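PDB 4GQ2: nucleoporin nup120 from Schizosaccharomyces pombe, which serves as a structural constituent of the nuclear pore complex, as part of the npc107-120 complex, and binds Nup37. Local coordinates for residues L741-F746 / F823-A828; L848-K852 / K906-E910; R601-Q605 / I833-N837. All blocks are in the same frame, centred on the assembly; numbering follows the deposited sequence.

Interaction 1. Residues L741-F746 / F823-A828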
loop_
_atom_site.group_PDB
_atom_site.type_symbol
_atom_site.label_atom_id
_atom_site.label_comp_id
_atom_site.label_asym_id
_atom_site.label_seq_id
_atom_site.Cartn_x
_atom_site.Cartn_y
_atom_site.Cartn_z
ATOM N N LEU A 741 0.971 -1.472 -1.117
ATOM C CA LEU A 741 1.589 -2.773 -1.280
ATOM C C LEU A 741 2.879 -2.875 -0.476
ATOM O O LEU A 741 3.907 -2.290 -0.834
ATOM C CB LEU A 741 1.831 -3.052 -2.761
ATOM C CG LEU A 741 2.257 -4.452 -3.215
ATOM C CD1 LEU A 741 1.681 -5.554 -2.344
ATOM C CD2 LEU A 741 1.812 -4.644 -4.651
ATOM N N LEU A 742 2.816 -3.623 0.621
ATOM C CA LEU A 742 3.960 -3.758 1.515
ATOM C C LEU A 742 4.916 -4.818 1.021
ATOM O O LEU A 742 4.513 -5.938 0.704
ATOM C CB LEU A 742 3.505 -4.041 2.948
ATOM C CG LEU A 742 3.017 -2.771 3.642
ATOM C CD1 LEU A 742 2.201 -3.100 4.880
ATOM C CD2 LEU A 742 4.203 -1.878 3.983
ATOM N N LEU A 743 6.186 -4.444 0.957
ATOM C CA LEU A 743 7.235 -5.296 0.426
ATOM C C LEU A 743 7.758 -6.260 1.482
ATOM O O LEU A 743 7.718 -5.971 2.674
ATOM C CB LEU A 743 8.383 -4.442 -0.131
ATOM C CG LEU A 743 8.096 -3.623 -1.396
ATOM C CD1 LEU A 743 9.350 -2.897 -1.848
ATOM C CD2 LEU A 743 7.543 -4.492 -2.519
ATOM N N GLU A 744 8.256 -7.402 1.026
ATOM C CA GLU A 744 8.820 -8.407 1.917
ATOM C C GLU A 744 10.225 -8.034 2.390
ATOM O O GLU A 744 11.006 -7.422 1.653
ATOM C CB GLU A 744 8.819 -9.780 1.242
ATOM C CG GLU A 744 7.424 -10.366 1.068
ATOM C CD GLU A 744 7.384 -11.552 0.119
ATOM O OE1 GLU A 744 7.782 -11.402 -1.058
ATOM O OE2 GLU A 744 6.930 -12.636 0.548
ATOM N N LYS A 745 10.515 -8.389 3.638
ATOM C CA LYS A 745 11.845 -8.237 4.220
ATOM C C LYS A 745 12.421 -9.612 4.555
ATOM O O LYS A 745 11.690 -10.514 4.980
ATOM C CB LYS A 745 11.795 -7.355 5.472
ATOM C CG LYS A 745 12.114 -5.883 5.229
ATOM C CD LYS A 745 10.913 -5.096 4.723
ATOM C CE LYS A 745 11.174 -3.596 4.749
ATOM N NZ LYS A 745 12.210 -3.133 3.779
ATOM N N PHE A 746 13.729 -9.767 4.363
ATOM C CA PHE A 746 14.385 -11.066 4.524
ATOM C C PHE A 746 15.306 -11.122 5.745
ATOM O O PHE A 746 16.047 -10.181 6.027
ATOM C CB PHE A 746 15.156 -11.440 3.250
ATOM C CG PHE A 746 14.408 -11.144 1.977
ATOM C CD1 PHE A 746 13.303 -11.907 1.604
ATOM C CD2 PHE A 746 14.809 -10.100 1.147
ATOM C CE1 PHE A 746 12.613 -11.630 0.433
ATOM C CE2 PHE A 746 14.124 -9.822 -0.024
ATOM C CZ PHE A 746 13.026 -10.589 -0.382
ATOM N N PHE A 823 14.320 -8.050 -7.674
ATOM C CA PHE A 823 14.586 -7.816 -6.250
ATOM C C PHE A 823 13.835 -8.803 -5.367
ATOM O O PHE A 823 13.747 -8.624 -4.150
ATOM C CB PHE A 823 14.305 -6.360 -5.859
ATOM C CG PHE A 823 15.451 -5.432 -6.159
ATOM C CD1 PHE A 823 15.707 -5.020 -7.466
ATOM C CD2 PHE A 823 16.285 -4.983 -5.140
ATOM C CE1 PHE A 823 16.776 -4.177 -7.753
ATOM C CE2 PHE A 823 17.357 -4.144 -5.418
ATOM C CZ PHE A 823 17.601 -3.735 -6.726
ATOM N N LYS A 824 13.315 -9.858 -5.994
ATOM C CA LYS A 824 12.772 -11.021 -5.280
ATOM C C LYS A 824 11.531 -10.660 -4.472
ATOM O O LYS A 824 11.221 -11.298 -3.464
ATOM C CB LYS A 824 13.856 -11.686 -4.414
ATOM C CG LYS A 824 15.123 -12.015 -5.194
ATOM C CD LYS A 824 16.108 -12.854 -4.398
ATOM C CE LYS A 824 17.217 -13.374 -5.306
ATOM N NZ LYS A 824 18.074 -14.404 -4.653
ATOM N N GLN A 825 10.823 -9.633 -4.941
ATOM C CA GLN A 825 9.550 -9.230 -4.367
ATOM C C GLN A 825 8.418 -10.018 -5.022
ATOM O O GLN A 825 7.532 -9.454 -5.695
ATOM C CB GLN A 825 9.343 -7.713 -4.507
ATOM C CG GLN A 825 10.313 -6.880 -3.679
ATOM C CD GLN A 825 10.165 -7.132 -2.189
ATOM O OE1 GLN A 825 9.060 -7.367 -1.697
ATOM N NE2 GLN A 825 11.275 -7.088 -1.463
ATOM N N TYR A 826 8.451 -11.330 -4.798
ATOM C CA TYR A 826 7.575 -12.267 -5.491
ATOM C C TYR A 826 6.108 -12.086 -5.142
ATOM O O TYR A 826 5.246 -12.190 -6.019
ATOM C CB TYR A 826 8.033 -13.709 -5.247
ATOM C CG TYR A 826 9.456 -13.975 -5.715
ATOM C CD1 TYR A 826 9.874 -13.582 -6.988
ATOM C CD2 TYR A 826 10.374 -14.636 -4.897
ATOM C CE1 TYR A 826 11.166 -13.816 -7.424
ATOM C CE2 TYR A 826 11.672 -14.880 -5.330
ATOM C CZ TYR A 826 12.058 -14.470 -6.596
ATOM O OH TYR A 826 13.335 -14.701 -7.053
ATOM N N ASN A 827 5.823 -11.800 -3.872
ATOM C CA ASN A 827 4.447 -11.551 -3.438
ATOM C C ASN A 827 3.857 -10.302 -4.122
ATOM O O ASN A 827 2.768 -10.357 -4.699
ATOM C CB ASN A 827 4.374 -11.441 -1.912
ATOM C CG ASN A 827 2.956 -11.225 -1.406
ATOM O OD1 ASN A 827 2.123 -12.141 -1.416
ATOM N ND2 ASN A 827 2.676 -10.009 -0.953
ATOM N N ALA A 828 4.599 -9.196 -4.087
ATOM C CA ALA A 828 4.204 -7.972 -4.791
ATOM C C ALA A 828 3.847 -8.275 -6.236
ATOM O O ALA A 828 2.758 -7.925 -6.699
ATOM C CB ALA A 828 5.324 -6.942 -4.732
HETATM O O HOH W 1 7.101 -9.028 -2.189
#

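Interaction 2. Residues L848-K852 / K906-E910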
loop_
_atom_site.group_PDB
_atom_site.type_symbol
_atom_site.label_atom_id
_atom_site.label_comp_id
_atom_site.label_asym_id
_atom_site.label_seq_id
_atom_site.Cartn_x
_atom_site.Cartn_y
_atom_site.Cartn_z
ATOM N N LEU A 848 7.410 -16.678 -14.949
ATOM C CA LEU A 848 8.411 -16.662 -13.889
ATOM C C LEU A 848 7.809 -16.387 -12.512
ATOM O O LEU A 848 8.225 -16.988 -11.526
ATOM C CB LEU A 848 9.485 -15.623 -14.176
ATOM C CG LEU A 848 10.370 -15.758 -15.412
ATOM C CD1 LEU A 848 11.242 -14.526 -15.450
ATOM C CD2 LEU A 848 11.219 -17.021 -15.372
ATOM N N ILE A 849 6.849 -15.464 -12.448
ATOM C CA ILE A 849 6.196 -15.109 -11.191
ATOM C C ILE A 849 5.423 -16.327 -10.662
ATOM O O ILE A 849 5.589 -16.721 -9.506
ATOM C CB ILE A 849 5.248 -13.894 -11.353
ATOM C CG1 ILE A 849 6.043 -12.623 -11.669
ATOM C CG2 ILE A 849 4.404 -13.689 -10.095
ATOM C CD1 ILE A 849 5.227 -11.562 -12.391
ATOM N N TYR A 850 4.604 -16.937 -11.516
ATOM C CA TYR A 850 3.888 -18.149 -11.119
ATOM C C TYR A 850 4.868 -19.223 -10.685
ATOM O O TYR A 850 4.613 -19.928 -9.712
ATOM C CB TYR A 850 3.035 -18.706 -12.250
ATOM C CG TYR A 850 1.776 -17.936 -12.561
ATOM C CD1 TYR A 850 0.868 -17.581 -11.555
ATOM C CD2 TYR A 850 1.465 -17.614 -13.874
ATOM C CE1 TYR A 850 -0.299 -16.894 -11.860
ATOM C CE2 TYR A 850 0.314 -16.936 -14.188
ATOM C CZ TYR A 850 -0.561 -16.573 -13.189
ATOM O OH TYR A 850 -1.690 -15.887 -13.552
ATOM N N LEU A 851 5.984 -19.343 -11.408
ATOM C CA LEU A 851 6.975 -20.366 -11.094
ATOM C C LEU A 851 7.458 -20.161 -9.669
ATOM O O LEU A 851 7.473 -21.102 -8.870
ATOM C CB LEU A 851 8.154 -20.321 -12.062
ATOM C CG LEU A 851 8.572 -21.608 -12.780
ATOM C CD1 LEU A 851 10.030 -21.522 -13.198
ATOM C CD2 LEU A 851 8.321 -22.856 -11.950
ATOM N N LYS A 852 7.806 -18.918 -9.345
ATOM C CA LYS A 852 8.279 -18.565 -8.002
ATOM C C LYS A 852 7.204 -18.700 -6.916
ATOM O O LYS A 852 7.521 -18.823 -5.740
ATOM C CB LYS A 852 8.870 -17.151 -7.989
ATOM C CG LYS A 852 10.189 -17.017 -8.740
ATOM C CD LYS A 852 11.330 -17.719 -8.010
ATOM C CE LYS A 852 12.616 -17.677 -8.820
ATOM N NZ LYS A 852 13.627 -18.617 -8.273
ATOM N N LYS A 906 15.140 -24.122 -16.764
ATOM C CA LYS A 906 14.460 -23.310 -15.761
ATOM C C LYS A 906 13.481 -24.146 -14.941
ATOM O O LYS A 906 13.446 -24.044 -13.720
ATOM C CB LYS A 906 13.748 -22.109 -16.397
ATOM C CG LYS A 906 13.409 -20.999 -15.415
ATOM C CD LYS A 906 14.641 -20.166 -15.106
ATOM C CE LYS A 906 14.491 -19.393 -13.812
ATOM N NZ LYS A 906 15.834 -19.087 -13.250
ATOM N N LEU A 907 12.691 -24.976 -15.612
ATOM C CA LEU A 907 11.807 -25.888 -14.902
ATOM C C LEU A 907 12.627 -26.853 -14.048
ATOM O O LEU A 907 12.186 -27.263 -12.973
ATOM C CB LEU A 907 10.908 -26.652 -15.875
ATOM C CG LEU A 907 9.591 -26.037 -16.380
ATOM C CD1 LEU A 907 8.724 -25.493 -15.250
ATOM C CD2 LEU A 907 9.830 -24.965 -17.430
ATOM N N PHE A 908 13.829 -27.179 -14.530
ATOM C CA PHE A 908 14.739 -28.106 -13.858
ATOM C C PHE A 908 15.217 -27.569 -12.510
ATOM O O PHE A 908 15.277 -28.315 -11.532
ATOM C CB PHE A 908 15.939 -28.443 -14.763
ATOM C CG PHE A 908 16.921 -29.404 -14.144
ATOM C CD1 PHE A 908 16.709 -30.782 -14.212
ATOM C CD2 PHE A 908 18.059 -28.934 -13.485
ATOM C CE1 PHE A 908 17.610 -31.669 -13.639
ATOM C CE2 PHE A 908 18.961 -29.818 -12.907
ATOM C CZ PHE A 908 18.739 -31.188 -12.988
ATOM N N GLU A 909 15.550 -26.279 -12.466
ATOM C CA GLU A 909 16.012 -25.638 -11.234
ATOM C C GLU A 909 14.928 -25.674 -10.165
ATOM O O GLU A 909 15.223 -25.791 -8.974
ATOM C CB GLU A 909 16.439 -24.189 -11.487
ATOM C CG GLU A 909 17.747 -24.028 -12.252
ATOM C CD GLU A 909 17.905 -22.647 -12.871
ATOM O OE1 GLU A 909 17.553 -21.641 -12.214
ATOM O OE2 GLU A 909 18.384 -22.563 -14.024
ATOM N N GLU A 910 13.676 -25.586 -10.605
ATOM C CA GLU A 910 12.523 -25.573 -9.708
ATOM C C GLU A 910 12.002 -26.985 -9.431
ATOM O O GLU A 910 10.954 -27.157 -8.797
ATOM C CB GLU A 910 11.415 -24.684 -10.280
ATOM C CG GLU A 910 11.838 -23.239 -10.522
ATOM C CD GLU A 910 11.971 -22.420 -9.245
ATOM O OE1 GLU A 910 12.923 -21.617 -9.161
ATOM O OE2 GLU A 910 11.128 -22.567 -8.331
#

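Interaction 3. Residues R601-Q605 / I833-N837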
loop_
_atom_site.group_PDB
_atom_site.type_symbol
_atom_site.label_atom_id
_atom_site.label_comp_id
_atom_site.label_asym_id
_atom_site.label_seq_id
_atom_site.Cartn_x
_atom_site.Cartn_y
_atom_site.Cartn_z
ATOM N N ARG A 601 -11.123 -2.311 -14.626
ATOM C CA ARG A 601 -10.042 -3.278 -14.451
ATOM C C ARG A 601 -10.226 -4.420 -15.443
ATOM O O ARG A 601 -9.296 -4.791 -16.158
ATOM C CB ARG A 601 -10.091 -3.819 -13.026
ATOM C CG ARG A 601 -8.774 -4.277 -12.432
ATOM C CD ARG A 601 -8.996 -4.707 -10.990
ATOM N NE ARG A 601 -9.513 -3.605 -10.176
ATOM C CZ ARG A 601 -10.507 -3.708 -9.294
ATOM N NH1 ARG A 601 -11.123 -4.864 -9.107
ATOM N NH2 ARG A 601 -10.900 -2.643 -8.609
ATOM N N GLU A 602 -11.447 -4.947 -15.496
ATOM C CA GLU A 602 -11.801 -6.048 -16.381
ATOM C C GLU A 602 -11.586 -5.620 -17.832
ATOM O O GLU A 602 -11.013 -6.356 -18.640
ATOM C CB GLU A 602 -13.259 -6.427 -16.134
ATOM C CG GLU A 602 -13.621 -7.876 -16.383
ATOM C CD GLU A 602 -15.006 -8.222 -15.854
ATOM O OE1 GLU A 602 -15.138 -9.247 -15.146
ATOM O OE2 GLU A 602 -15.963 -7.467 -16.135
ATOM N N LEU A 603 -12.003 -4.400 -18.137
ATOM C CA LEU A 603 -11.867 -3.833 -19.472
ATOM C C LEU A 603 -10.409 -3.734 -19.932
ATOM O O LEU A 603 -10.108 -4.020 -21.090
ATOM C CB LEU A 603 -12.517 -2.450 -19.503
ATOM C CG LEU A 603 -13.450 -2.103 -20.657
ATOM C CD1 LEU A 603 -14.746 -2.892 -20.529
ATOM C CD2 LEU A 603 -13.738 -0.609 -20.663
ATOM N N VAL A 604 -9.510 -3.337 -19.031
ATOM C CA VAL A 604 -8.112 -3.090 -19.407
ATOM C C VAL A 604 -7.194 -4.283 -19.160
ATOM O O VAL A 604 -6.020 -4.248 -19.526
ATOM C CB VAL A 604 -7.514 -1.827 -18.728
ATOM C CG1 VAL A 604 -8.347 -0.589 -19.039
ATOM C CG2 VAL A 604 -7.351 -2.015 -17.223
ATOM N N GLN A 605 -7.720 -5.329 -18.526
ATOM C CA GLN A 605 -6.946 -6.553 -18.320
ATOM C C GLN A 605 -7.336 -7.643 -19.317
ATOM O O GLN A 605 -6.550 -8.549 -19.593
ATOM C CB GLN A 605 -7.075 -7.058 -16.883
ATOM C CG GLN A 605 -6.549 -6.088 -15.830
ATOM C CD GLN A 605 -6.578 -6.674 -14.428
ATOM O OE1 GLN A 605 -6.858 -7.858 -14.244
ATOM N NE2 GLN A 605 -6.264 -5.852 -13.435
ATOM N N ILE A 833 0.082 -9.254 -10.771
ATOM C CA ILE A 833 0.192 -10.021 -12.018
ATOM C C ILE A 833 -0.948 -9.798 -13.022
ATOM O O ILE A 833 -0.751 -9.956 -14.219
ATOM C CB ILE A 833 0.386 -11.532 -11.736
ATOM C CG1 ILE A 833 1.133 -12.201 -12.901
ATOM C CG2 ILE A 833 -0.946 -12.209 -11.363
ATOM C CD1 ILE A 833 1.663 -13.578 -12.578
ATOM N N GLY A 834 -2.126 -9.406 -12.544
ATOM C CA GLY A 834 -3.276 -9.207 -13.429
ATOM C C GLY A 834 -3.184 -7.958 -14.297
ATOM O O GLY A 834 -3.960 -7.792 -15.223
ATOM N N TRP A 835 -2.223 -7.091 -13.995
ATOM C CA TRP A 835 -1.979 -5.856 -14.749
ATOM C C TRP A 835 -1.059 -6.044 -15.925
ATOM O O TRP A 835 -1.060 -5.216 -16.844
ATOM C CB TRP A 835 -1.382 -4.797 -13.831
ATOM C CG TRP A 835 -2.317 -4.293 -12.768
ATOM C CD1 TRP A 835 -2.264 -4.552 -11.407
ATOM C CD2 TRP A 835 -3.492 -3.414 -12.945
ATOM N NE1 TRP A 835 -3.287 -3.905 -10.746
ATOM C CE2 TRP A 835 -4.055 -3.207 -11.608
ATOM C CE3 TRP A 835 -4.096 -2.796 -14.030
ATOM C CZ2 TRP A 835 -5.168 -2.404 -11.393
ATOM C CZ3 TRP A 835 -5.223 -1.995 -13.803
ATOM C CH2 TRP A 835 -5.748 -1.810 -12.516
ATOM N N LEU A 836 -0.245 -7.107 -15.902
ATOM C CA LEU A 836 0.693 -7.384 -17.004
ATOM C C LEU A 836 -0.078 -7.690 -18.271
ATOM O O LEU A 836 -1.057 -8.434 -18.236
ATOM C CB LEU A 836 1.640 -8.539 -16.663
ATOM C CG LEU A 836 2.778 -8.241 -15.684
ATOM C CD1 LEU A 836 3.391 -9.537 -15.179
ATOM C CD2 LEU A 836 3.845 -7.349 -16.317
ATOM N N ASN A 837 0.348 -7.100 -19.385
ATOM C CA ASN A 837 -0.365 -7.256 -20.649
ATOM C C ASN A 837 0.055 -8.523 -21.402
ATOM O O ASN A 837 0.704 -9.391 -20.823
ATOM C CB ASN A 837 -0.232 -5.985 -21.517
ATOM C CG ASN A 837 1.204 -5.697 -21.964
ATOM O OD1 ASN A 837 2.071 -6.574 -21.983
ATOM N ND2 ASN A 837 1.445 -4.459 -22.354
HETATM O O HOH W 2 -3.628 -4.448 -17.685
#

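Interaction 1. Residues L741-F746 / F823-A828
A folded glutamine side chain can read a stretch of backbone that belongs to no helix or strand, and Gln825 illustrates how. With chi1 and chi2 both in the m well, its side chain bends back so that the amide faces the main chain of Glu744 in the extended segment 741-746. Both main-chain polar groups of that one residue are satisfied: Glu744 N donates to Gln825 OE1 at 2.8 Å, and Gln825 NE2 donates to Glu744 O at 3.1 Å. The Glu744 side chain, m at chi1 and t at chi2, leaves the backbone toward segment 823-828 and extends to the start of helix 826-832, where its OE1 accepts a weak hydrogen bond from Asn827 N at 3.5 Å. Water 1 bridges the two side chains and the helix start, donating to Glu744 OE1 (2.7 Å) and Gln825 OE1 (2.6 Å) and accepting from Ala828 N (3.1 Å). Beside this polar network, the CD2 methyls of Leu741 and Leu743 lie 4.2 and 4.0 Å from Ala828 CB. At the other end, the edge of the poorly ordered Phe746 ring approaches Lys824, with Phe746 CZ 3.6 Å from Lys824 O. Glu744 and Asn827 each also pack on an apolar side chain of Nup37. The result is a loop docked on a helix-to-helix junction: Lys824, at positive phi, is the C-prime residue of a Schellman motif ending helix 812-822, and Gln825 is the N-cap residue of helix 826-832.

Interaction 2. Residues L848-K852 / K906-E910
Two helices far apart in sequence can meet around one central apolar residue, here Leu851, which is covered by the aliphatic parts of charged side chains as well as by a leucine. Lys906 opens the second segment by laying its aliphatic part on the first: its CG is 4.1 Å from Leu851 CD1, and its CE 4.3 Å from Leu848 CD2. The long chain thus covers leucine methyls, while Lys906 NZ forms salt bridges with Glu909 OE1 of its own helix (3.2 Å) and with Glu882 of helix 881-889. Leu907 follows, its CD1 4.2 Å from Leu851 CD2; it also packs on Phe863 of helix 856-864, extending the apolar seam. Phe908 is turned out of reach, and Glu909, likewise out of reach of segment 848-852, pairs with Lys906. Glu910, the first residue to leave helical geometry, returns to the interface one turn after Lys906. Its CG rests 3.7 Å from Leu851 CD1, and its OE1 forms a salt bridge with Lys852 NZ, 3.2 Å away. The nearest CA pairs, Leu848 with Lys906 (9.2 Å) and Leu851 with Glu910 (7.7 Å), advance together, so the segments run in the same sense. Two other helices lie between them in the chain. Lateral packing of successive helices into a layered stack is characteristic of alpha-solenoids, consistent with the HEAT-repeat region in which both segments lie.

Interaction 3. Residues R601-Q605 / I833-N837
One aromatic side chain in an interhelical turn can join separate parts of a helical fold. In this case the last residues of helix 590-605, in the Nup120 helical domain, meet the turn that joins helices 826-832 and 840-852 in the HEAT-repeat region, and the buried area is modest, 205 Å². Van der Waals contact with the indole of Trp835 dominates. The CA-to-CB bond of Trp835 points away from helix 590-605, but the ring swings back towards it: Val604 CG2 packs 4.0 Å from Trp835 CZ3, and the aliphatic part of Arg601 brings CG to 3.9 Å from Trp835 CH2. Both approach the ring obliquely. Gln605 instead lies over one face, its NE2 3.7 Å from Trp835 CD2, so a polar amide covers the six- and five-ring junction. The indole is shared further with helix 719-739, where Phe734 meets it edge-to-face and Glu737 accepts a hydrogen bond from Trp835 NE1; the tryptophan thus links three parts of the fold. The end of the Gln605 side chain also presses on the turn, its CD only 3.0 Å from Gly834 O. Here proximity alone does not make a bond: Gln605 OE1 stands 3.1 Å from the same Gly834 O, two acceptors with no proton between them, so not a hydrogen bond. No direct hydrogen bond crosses between the segments. The polar link is left to solvent: water 2 donates to Val604 O at 3.0 Å and to Trp835 O at 2.8 Å.

Overall arrangement
Along the chain, interaction 3 closes a 227-residue, mostly helical span, from helix 590-605 to the turn after helix 826-832, and interaction 1 is nested within it; interaction 2 opens only afterwards. Their centres are about 17 Å (1 and 2), 21 Å (1 and 3) and 22 Å (2 and 3) apart. Helix 826-832, the turn after it and helix 840-852 tie them together: Tyr826 OH lies 3.5 Å from Lys852 CE, and Ile833 CD1 is 3.7 Å from Ile849 CG2. Interactions 1 and 3 thus join the start of the HEAT-repeat region to earlier parts of the chain, whereas interaction 2 continues the stacking of helices towards the C-terminus.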